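Local structure of response regulator (Xanthomonas campestris pv. campestris, 3QYY) at residues 138-141 / 142-145. The protein probably acts as a diguanylate cyclase, of which this chain is the GGDEF domain, here bound to cyclic di-GMP and magnesium. Residues are numbered along the deposited sequence; the frame is centred on the assembly and turned at random.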
ATOM      1  N   GLY B 138       1.522  -3.820  30.249  1.00 41.46           N
ATOM      2  CA  GLY B 138       1.944  -2.449  30.023  1.00 42.70           C
ATOM      3  C   GLY B 138       1.887  -2.033  28.562  1.00 43.27           C
ATOM      4  O   GLY B 138       2.119  -0.869  28.235  1.00 44.03           O
ATOM      5  N   ILE B 139       1.585  -2.986  27.684  1.00 42.78           N
ATOM      6  CA  ILE B 139       1.497  -2.717  26.252  1.00 42.74           C
ATOM      7  C   ILE B 139       0.047  -2.806  25.778  1.00 41.11           C
ATOM      8  O   ILE B 139      -0.623  -3.812  26.003  1.00 41.20           O
ATOM      9  CB  ILE B 139       2.356  -3.722  25.436  1.00 44.02           C
ATOM     10  CG1 ILE B 139       3.847  -3.414  25.616  1.00 45.96           C
ATOM     11  CG2 ILE B 139       1.991  -3.652  23.961  1.00 44.27           C
ATOM     12  CD1 ILE B 139       4.357  -3.568  27.034  1.00 47.38           C
ATOM     13  N   ASP B 140      -0.433  -1.752  25.124  1.00 39.21           N
ATOM     14  CA  ASP B 140      -1.802  -1.729  24.622  1.00 36.90           C
ATOM     15  C   ASP B 140      -1.837  -2.124  23.144  1.00 34.29           C
ATOM     16  O   ASP B 140      -0.791  -2.271  22.508  1.00 32.19           O
ATOM     17  CB  ASP B 140      -2.414  -0.340  24.827  1.00 39.46           C
ATOM     18  CG  ASP B 140      -1.832   0.702  23.896  1.00 41.92           C
ATOM     19  OD1 ASP B 140      -0.616   0.647  23.617  1.00 43.34           O
ATOM     20  OD2 ASP B 140      -2.594   1.588  23.453  1.00 44.22           O
ATOM     21  N   ALA B 141      -3.042  -2.290  22.605  1.00 32.18           N
ATOM     22  CA  ALA B 141      -3.224  -2.702  21.216  1.00 29.58           C
ATOM     23  C   ALA B 141      -2.576  -1.790  20.179  1.00 28.37           C
ATOM     24  O   ALA B 141      -1.960  -2.272  19.224  1.00 26.08           O
ATOM     25  CB  ALA B 141      -4.714  -2.858  20.913  1.00 29.20           C
ATOM     26  N   THR B 142      -2.712  -0.479  20.348  1.00 27.17           N
ATOM     27  CA  THR B 142      -2.118   0.441  19.385  1.00 27.67           C
ATOM     28  C   THR B 142      -0.602   0.283  19.361  1.00 26.78           C
ATOM     29  O   THR B 142       0.017   0.313  18.296  1.00 25.20           O
ATOM     30  CB  THR B 142      -2.484   1.909  19.698  1.00 29.26           C
ATOM     31  OG1 THR B 142      -2.082   2.232  21.033  1.00 34.21           O
ATOM     32  CG2 THR B 142      -3.982   2.119  19.557  1.00 27.75           C
ATOM     33  N   GLU B 143      -0.008   0.095  20.537  1.00 25.51           N
ATOM     34  CA  GLU B 143       1.436  -0.082  20.655  1.00 24.86           C
ATOM     35  C   GLU B 143       1.856  -1.430  20.076  1.00 22.91           C
ATOM     36  O   GLU B 143       2.867  -1.524  19.386  1.00 21.58           O
ATOM     37  CB  GLU B 143       1.855   0.010  22.124  1.00 27.60           C
ATOM     38  CG  GLU B 143       3.322  -0.292  22.407  1.00 29.73           C
ATOM     39  CD  GLU B 143       4.280   0.616  21.655  1.00 33.26           C
ATOM     40  OE1 GLU B 143       3.869   1.726  21.256  1.00 36.15           O
ATOM     41  OE2 GLU B 143       5.453   0.222  21.476  1.00 34.29           O
ATOM     42  N   LEU B 144       1.076  -2.470  20.361  1.00 22.61           N
ATOM     43  CA  LEU B 144       1.374  -3.805  19.845  1.00 22.10           C
ATOM     44  C   LEU B 144       1.354  -3.753  18.319  1.00 21.03           C
ATOM     45  O   LEU B 144       2.226  -4.316  17.654  1.00 19.25           O
ATOM     46  CB  LEU B 144       0.337  -4.820  20.344  1.00 21.87           C
ATOM     47  CG  LEU B 144       0.558  -6.277  19.925  1.00 22.99           C
ATOM     48  CD1 LEU B 144       1.852  -6.798  20.537  1.00 23.11           C
ATOM     49  CD2 LEU B 144      -0.621  -7.132  20.381  1.00 23.16           C
ATOM     50  N   TYR B 145       0.356  -3.066  17.769  1.00 20.75           N
ATOM     51  CA  TYR B 145       0.236  -2.930  16.322  1.00 20.89           C
ATOM     52  C   TYR B 145       1.455  -2.206  15.748  1.00 20.25           C
ATOM     53  O   TYR B 145       2.033  -2.634  14.745  1.00 20.16           O
ATOM     54  CB  TYR B 145      -1.049  -2.172  15.958  1.00 19.78           C
ATOM     55  CG  TYR B 145      -1.113  -1.775  14.496  1.00 20.50           C
ATOM     56  CD1 TYR B 145      -0.661  -0.524  14.073  1.00 20.75           C
ATOM     57  CD2 TYR B 145      -1.562  -2.674  13.531  1.00 19.17           C
ATOM     58  CE1 TYR B 145      -0.647  -0.180  12.719  1.00 21.61           C
ATOM     59  CE2 TYR B 145      -1.554  -2.342  12.177  1.00 20.11           C
ATOM     60  CZ  TYR B 145      -1.091  -1.094  11.778  1.00 19.55           C
ATOM     61  OH  TYR B 145      -1.042  -0.778  10.439  1.00 18.95           O
TER
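D140 caps the N-terminus of helix 141-157, its carboxylate meeting T142 and E143 in the first turn. From CB, the side chain folds back over that turn: chi1 of 72° sets CG between the backbone N and the carbonyl carbon, and chi2 of -37° then directs OD1 to E143 N and OD2 to T142 OG1. The two oxygens divide the work. OD1 of D140 accepts from E143 N at 3.2 Å, a long, clearly bent bond (144° at the hydrogen) that reaches the oxygen from well above the carboxylate plane, and it also lies 3.0 Å from E143 CB. OD2 of D140 takes the hydroxyl OG1 of T142 on its syn side at 2.6 Å, a short bond from a donor somewhat out of the plane. The main chain of D140 joins in as well, its O accepting from L144 N at 2.9 Å; one residue on, A141 O receives Y145 N at 2.8 Å, and the regular helix is under way.

Just before the cap, I139 lays its CG2 methyl against the first turn, 3.9 Å from E143 CG and 4.1 Å from L144 CB, the latter the N'-to-N4 contact of a hydrophobic staple bracketing D140. A141 and L144 rest on V33 of helix 22-38, tying the helix start to its neighbour. E143 turns its tip to a salt bridge with R147, one turn along. Y145 stacks on W89, touches cyclic di-GMP and hydrogen-bonds through OH to K54 of the second subunit, so the capped turn leads directly into the ligand pocket.

The two bonds fix the carboxylate's rotation about CB-CG. The helix dipole and both donors probably stabilise its charge, while R147 probably eases the nearness of E143's like charge.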